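Side-chain contacts in formiminoglutamase (Trypanosoma cruzi, PDB 4MYK), which hydrolyses N-formimino-L-glutamate to L-glutamate and formamide as an arginase-like manganese metalloenzyme: residues Pro165-Gln168 / Leu169-Ser173; Ala195-Val198 / Arg199-Gly203. The protein carries 1 engineered substitution. All blocks are in the same frame, centred on the assembly; numbering follows the deposited sequence.

Contact 1: Pro165-Gln168 / Leu169-Ser173; sequences PFRQ and LLEES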
loop_
_atom_site.group_PDB
_atom_site.type_symbol
_atom_site.label_atom_id
_atom_site.label_comp_id
_atom_site.label_asym_id
_atom_site.label_seq_id
_atom_site.Cartn_x
_atom_site.Cartn_y
_atom_site.Cartn_z
ATOM N N PRO A 165 26.428 -10.273 -7.834
ATOM C CA PRO A 165 27.415 -9.696 -6.903
ATOM C C PRO A 165 27.786 -10.565 -5.686
ATOM O O PRO A 165 28.911 -10.471 -5.192
ATOM C CB PRO A 165 26.744 -8.395 -6.432
ATOM C CG PRO A 165 25.291 -8.532 -6.803
ATOM C CD PRO A 165 25.260 -9.394 -8.019
ATOM N N PHE A 166 26.865 -11.392 -5.207
ATOM C CA PHE A 166 27.116 -12.110 -3.963
ATOM C C PHE A 166 27.692 -13.494 -4.199
ATOM O O PHE A 166 28.295 -14.095 -3.314
ATOM C CB PHE A 166 25.866 -12.106 -3.085
ATOM C CG PHE A 166 25.488 -10.729 -2.635
ATOM C CD1 PHE A 166 26.273 -10.062 -1.711
ATOM C CD2 PHE A 166 24.400 -10.076 -3.177
ATOM C CE1 PHE A 166 25.957 -8.798 -1.306
ATOM C CE2 PHE A 166 24.082 -8.790 -2.771
ATOM C CZ PHE A 166 24.855 -8.158 -1.834
ATOM N N ARG A 167 27.525 -13.984 -5.414
ATOM C CA ARG A 167 28.291 -15.136 -5.851
ATOM C C ARG A 167 29.751 -14.751 -5.729
ATOM O O ARG A 167 30.543 -15.490 -5.155
ATOM C CB ARG A 167 27.934 -15.513 -7.297
ATOM C CG ARG A 167 28.728 -16.664 -7.905
ATOM C CD ARG A 167 28.964 -17.792 -6.918
ATOM N NE ARG A 167 28.239 -19.021 -7.242
ATOM C CZ ARG A 167 28.269 -19.652 -8.416
ATOM N NH1 ARG A 167 28.973 -19.175 -9.435
ATOM N NH2 ARG A 167 27.574 -20.768 -8.576
ATOM N N GLN A 168 30.084 -13.570 -6.241
ATOM C CA GLN A 168 31.462 -13.090 -6.271
ATOM C C GLN A 168 32.058 -13.016 -4.892
ATOM O O GLN A 168 33.231 -13.307 -4.696
ATOM C CB GLN A 168 31.550 -11.710 -6.917
ATOM C CG GLN A 168 31.394 -11.750 -8.406
ATOM C CD GLN A 168 31.555 -10.395 -9.046
ATOM O OE1 GLN A 168 30.612 -9.865 -9.634
ATOM N NE2 GLN A 168 32.756 -9.828 -8.950
ATOM N N LEU A 169 31.247 -12.608 -3.932
ATOM C CA LEU A 169 31.754 -12.465 -2.587
ATOM C C LEU A 169 31.863 -13.836 -1.894
ATOM O O LEU A 169 32.851 -14.121 -1.217
ATOM C CB LEU A 169 30.931 -11.421 -1.820
ATOM C CG LEU A 169 30.910 -10.069 -2.574
ATOM C CD1 LEU A 169 29.841 -9.090 -2.056
ATOM C CD2 LEU A 169 32.308 -9.378 -2.637
ATOM N N LEU A 170 30.880 -14.705 -2.097
ATOM C CA LEU A 170 30.961 -16.056 -1.538
ATOM C C LEU A 170 32.157 -16.820 -2.095
ATOM O O LEU A 170 32.718 -17.688 -1.427
ATOM C CB LEU A 170 29.675 -16.836 -1.805
ATOM C CG LEU A 170 28.482 -16.339 -1.001
ATOM C CD1 LEU A 170 27.208 -17.021 -1.470
ATOM C CD2 LEU A 170 28.734 -16.563 0.489
ATOM N N GLU A 171 32.543 -16.490 -3.322
ATOM C CA GLU A 171 33.688 -17.129 -3.953
ATOM C C GLU A 171 35.021 -16.552 -3.475
ATOM O O GLU A 171 36.077 -16.987 -3.933
ATOM C CB GLU A 171 33.594 -17.044 -5.477
ATOM C CG GLU A 171 32.456 -17.834 -6.070
ATOM C CD GLU A 171 32.651 -18.111 -7.545
ATOM O OE1 GLU A 171 31.988 -17.445 -8.372
ATOM O OE2 GLU A 171 33.468 -18.997 -7.880
ATOM N N GLU A 172 34.978 -15.585 -2.560
ATOM C CA GLU A 172 36.202 -14.987 -2.017
ATOM C C GLU A 172 36.850 -15.856 -0.939
ATOM O O GLU A 172 36.181 -16.302 -0.009
ATOM C CB GLU A 172 35.916 -13.598 -1.447
ATOM C CG GLU A 172 35.550 -12.546 -2.486
ATOM C CD GLU A 172 36.757 -12.023 -3.229
ATOM O OE1 GLU A 172 37.891 -12.194 -2.718
ATOM O OE2 GLU A 172 36.568 -11.446 -4.324
ATOM N N SER A 173 38.157 -16.085 -1.073
ATOM C CA SER A 173 38.927 -16.829 -0.077
ATOM C C SER A 173 38.742 -16.243 1.311
ATOM O O SER A 173 38.480 -16.962 2.277
ATOM C CB SER A 173 40.424 -16.792 -0.410
ATOM O OG SER A 173 40.701 -17.390 -1.662
HETATM O O HOH W 1 34.343 -10.442 -5.137
#
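Arg167 and Glu171 pair one helical turn apart, and they meet mainly through the aliphatic part of the arginine. CD of Arg167 lies 3.4 Å from OE1 of Glu171, and CG of Arg167 is just as near that oxygen. The charged end is held more loosely, since the salt bridge from Arg167 NH1 to Glu171 OE1 is long at 3.6 Å. Guanidinium and carboxylate planes stand 78° apart, so this is not a two-pronged, coplanar pairing. Arg167 leaves the backbone with CG opposite N (chi1 177°), then bends at its second and third torsions, which brings its methylenes past the glutamate oxygen.

On another side of the helix, Leu169 sends its CD1 methyl to CD1 of Phe166, 3.7 Å away, meeting the ring at a slant. Glu172 folds back at its second torsion, carrying its carboxylate toward the carbonyl of Gln168. A water bridges the two groups: it donates to Glu172 OE2 at 2.6 Å and, weakly, to Gln168 O.

Backbone bonds set these positions. Leu170 N donates to Phe166 O over 2.9 Å and nearly straight (166°), whereas Glu171 N donates to Arg167 O through a more bent hydrogen bond. The bond from Leu169 N to Pro165 O is weak.

Beyond this shell, Glu172 touches Arg130 and Leu133 of helix 125-135, and Phe166 lies against Val142 and Asn144 of strand 141-145. The Phe166 side chain comes within about 6 Å of a bound manganese ion. The short helix 165-170 belongs to the connection between the neighbouring parallel strands 141-145 and 180-185, beside the metal centre of the arginase/deacetylase alpha/beta fold.

Contact 2: Ala195-Val198 / Arg199-Gly203; sequences AQYV and RDHQG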
loop_
_atom_site.group_PDB
_atom_site.type_symbol
_atom_site.label_atom_id
_atom_site.label_comp_id
_atom_site.label_asym_id
_atom_site.label_seq_id
_atom_site.Cartn_x
_atom_site.Cartn_y
_atom_site.Cartn_z
ATOM N N ALA A 195 19.459 -21.277 -3.352
ATOM C CA ALA A 195 19.429 -21.506 -1.906
ATOM C C ALA A 195 20.509 -22.500 -1.505
ATOM O O ALA A 195 21.324 -22.232 -0.624
ATOM C CB ALA A 195 18.061 -22.019 -1.475
ATOM N N GLN A 196 20.490 -23.657 -2.153
ATOM C CA GLN A 196 21.498 -24.696 -1.951
ATOM C C GLN A 196 22.929 -24.136 -1.875
ATOM O O GLN A 196 23.671 -24.446 -0.944
ATOM C CB GLN A 196 21.376 -25.734 -3.068
ATOM C CG GLN A 196 22.550 -26.654 -3.201
ATOM C CD GLN A 196 22.343 -27.709 -4.272
ATOM O OE1 GLN A 196 22.955 -27.652 -5.341
ATOM N NE2 GLN A 196 21.482 -28.680 -3.989
ATOM N N TYR A 197 23.302 -23.302 -2.845
ATOM C CA TYR A 197 24.640 -22.687 -2.891
ATOM C C TYR A 197 24.995 -21.883 -1.629
ATOM O O TYR A 197 26.038 -22.087 -1.016
ATOM C CB TYR A 197 24.786 -21.801 -4.143
ATOM C CG TYR A 197 26.142 -21.120 -4.274
ATOM C CD1 TYR A 197 26.310 -19.776 -3.954
ATOM C CD2 TYR A 197 27.255 -21.827 -4.709
ATOM C CE1 TYR A 197 27.555 -19.157 -4.065
ATOM C CE2 TYR A 197 28.501 -21.220 -4.826
ATOM C CZ TYR A 197 28.649 -19.885 -4.504
ATOM O OH TYR A 197 29.892 -19.287 -4.630
ATOM N N VAL A 198 24.130 -20.948 -1.261
ATOM C CA VAL A 198 24.313 -20.166 -0.044
ATOM C C VAL A 198 24.442 -21.063 1.179
ATOM O O VAL A 198 25.377 -20.932 1.968
ATOM C CB VAL A 198 23.112 -19.226 0.206
ATOM C CG1 VAL A 198 23.225 -18.583 1.581
ATOM C CG2 VAL A 198 23.004 -18.175 -0.894
ATOM N N ARG A 199 23.487 -21.971 1.345
ATOM C CA ARG A 199 23.479 -22.821 2.520
ATOM C C ARG A 199 24.668 -23.756 2.534
ATOM O O ARG A 199 25.236 -24.014 3.594
ATOM C CB ARG A 199 22.149 -23.556 2.646
ATOM C CG ARG A 199 21.075 -22.657 3.258
ATOM C CD ARG A 199 19.677 -23.108 2.910
ATOM N NE ARG A 199 18.672 -22.407 3.702
ATOM C CZ ARG A 199 17.358 -22.614 3.608
ATOM N NH1 ARG A 199 16.881 -23.507 2.743
ATOM N NH2 ARG A 199 16.521 -21.924 4.381
ATOM N N ASP A 200 25.065 -24.235 1.357
ATOM C CA ASP A 200 26.273 -25.055 1.237
ATOM C C ASP A 200 27.542 -24.249 1.515
ATOM O O ASP A 200 28.628 -24.803 1.656
ATOM C CB ASP A 200 26.363 -25.712 -0.139
ATOM C CG ASP A 200 25.525 -26.980 -0.239
ATOM O OD1 ASP A 200 24.896 -27.378 0.764
ATOM O OD2 ASP A 200 25.495 -27.574 -1.335
ATOM N N HIS A 201 27.392 -22.934 1.579
ATOM C CA HIS A 201 28.484 -22.067 1.973
ATOM C C HIS A 201 28.274 -21.617 3.406
ATOM O O HIS A 201 29.012 -20.779 3.912
ATOM C CB HIS A 201 28.581 -20.858 1.039
ATOM C CG HIS A 201 29.391 -21.113 -0.196
ATOM N ND1 HIS A 201 28.865 -21.707 -1.322
ATOM C CD2 HIS A 201 30.690 -20.857 -0.475
ATOM C CE1 HIS A 201 29.807 -21.811 -2.243
ATOM N NE2 HIS A 201 30.922 -21.299 -1.756
ATOM N N GLN A 202 27.252 -22.189 4.038
ATOM C CA GLN A 202 26.894 -21.909 5.424
ATOM C C GLN A 202 26.307 -20.510 5.641
ATOM O O GLN A 202 26.295 -19.997 6.758
ATOM C CB GLN A 202 28.084 -22.137 6.343
ATOM C CG GLN A 202 28.595 -23.555 6.338
ATOM C CD GLN A 202 29.769 -23.719 7.269
ATOM O OE1 GLN A 202 30.921 -23.534 6.871
ATOM N NE2 GLN A 202 29.486 -24.049 8.525
ATOM N N GLY A 203 25.816 -19.911 4.564
ATOM C CA GLY A 203 25.084 -18.664 4.643
ATOM C C GLY A 203 23.659 -18.881 5.113
ATOM O O GLY A 203 23.150 -20.006 5.108
#
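From Ala195 to Gly203 the backbone completes the end of helix 192-200 and then closes it off: Arg199 N donates to Ala195 O along a nearly straight 2.9 Å bond, while Val198 O accepts twice, from His201 N at 2.9 Å and Gly203 N at 2.8 Å, which approach from opposite faces of the carbonyl plane.

Tyr197 and His201 form the main side-chain pair. ND1 of His201 donates a hydrogen bond to Tyr197 O, 2.9 Å away; the oxygen lies in the imidazole plane, but the donor stands above the plane of the carbonyl. That bond fixes the imidazole's rotation and also sets ND1 3.5 Å above the centre of the Tyr197 ring. The two ring planes are inclined by 52°, neither stacked nor edge-to-face. With CG opposite the backbone N (chi1 180°), the tyrosine reaches out from the helix, and its second torsion (about -102°) turns a ring face to the imidazole. The very short approach of CE2 of Tyr197 to CE1 of His201 is doubtful.

The chain leaves the helix through a Schellman motif. Gln202, with a positive phi, is the C-prime residue; its N bonds to Arg199 O at 2.8 Å, inside the wider turn made by Gly203 N. This ends helix 192-200 and leads directly into strand 204-207 of the beta-alpha-beta unit that starts with strand 180-185.

CG1 of Val198 packs against the glycine backbone, 3.6 Å from Gly203 C, and the valine also touches Leu205 of the following strand. On the exposed side, OD2 of Asp200 approaches CG of Gln196 at 3.6 Å. Ala195 rests on Leu205 and on Leu72 of a second subunit.

How the contacts relate
The two contacts follow one another along the chain, their centres 12 Å apart, in the connections that precede and follow strand 180-185 along the chain. Tyr197 of contact 2 joins them: its ring makes a cation-pi interaction with Arg167, and its CE1 lies 3.4 Å from CD1 of Leu170. The hydroxyl also packs on Glu171, with Tyr197 OH 3.3 Å from Glu171 CG. Contact 1 is nearer the metals: the side chains of Phe166 and Asp146, a manganese ligand, approach to about 5 Å. Contact 2 is farther out, the Val198 side chain being about 12 Å from a manganese ion.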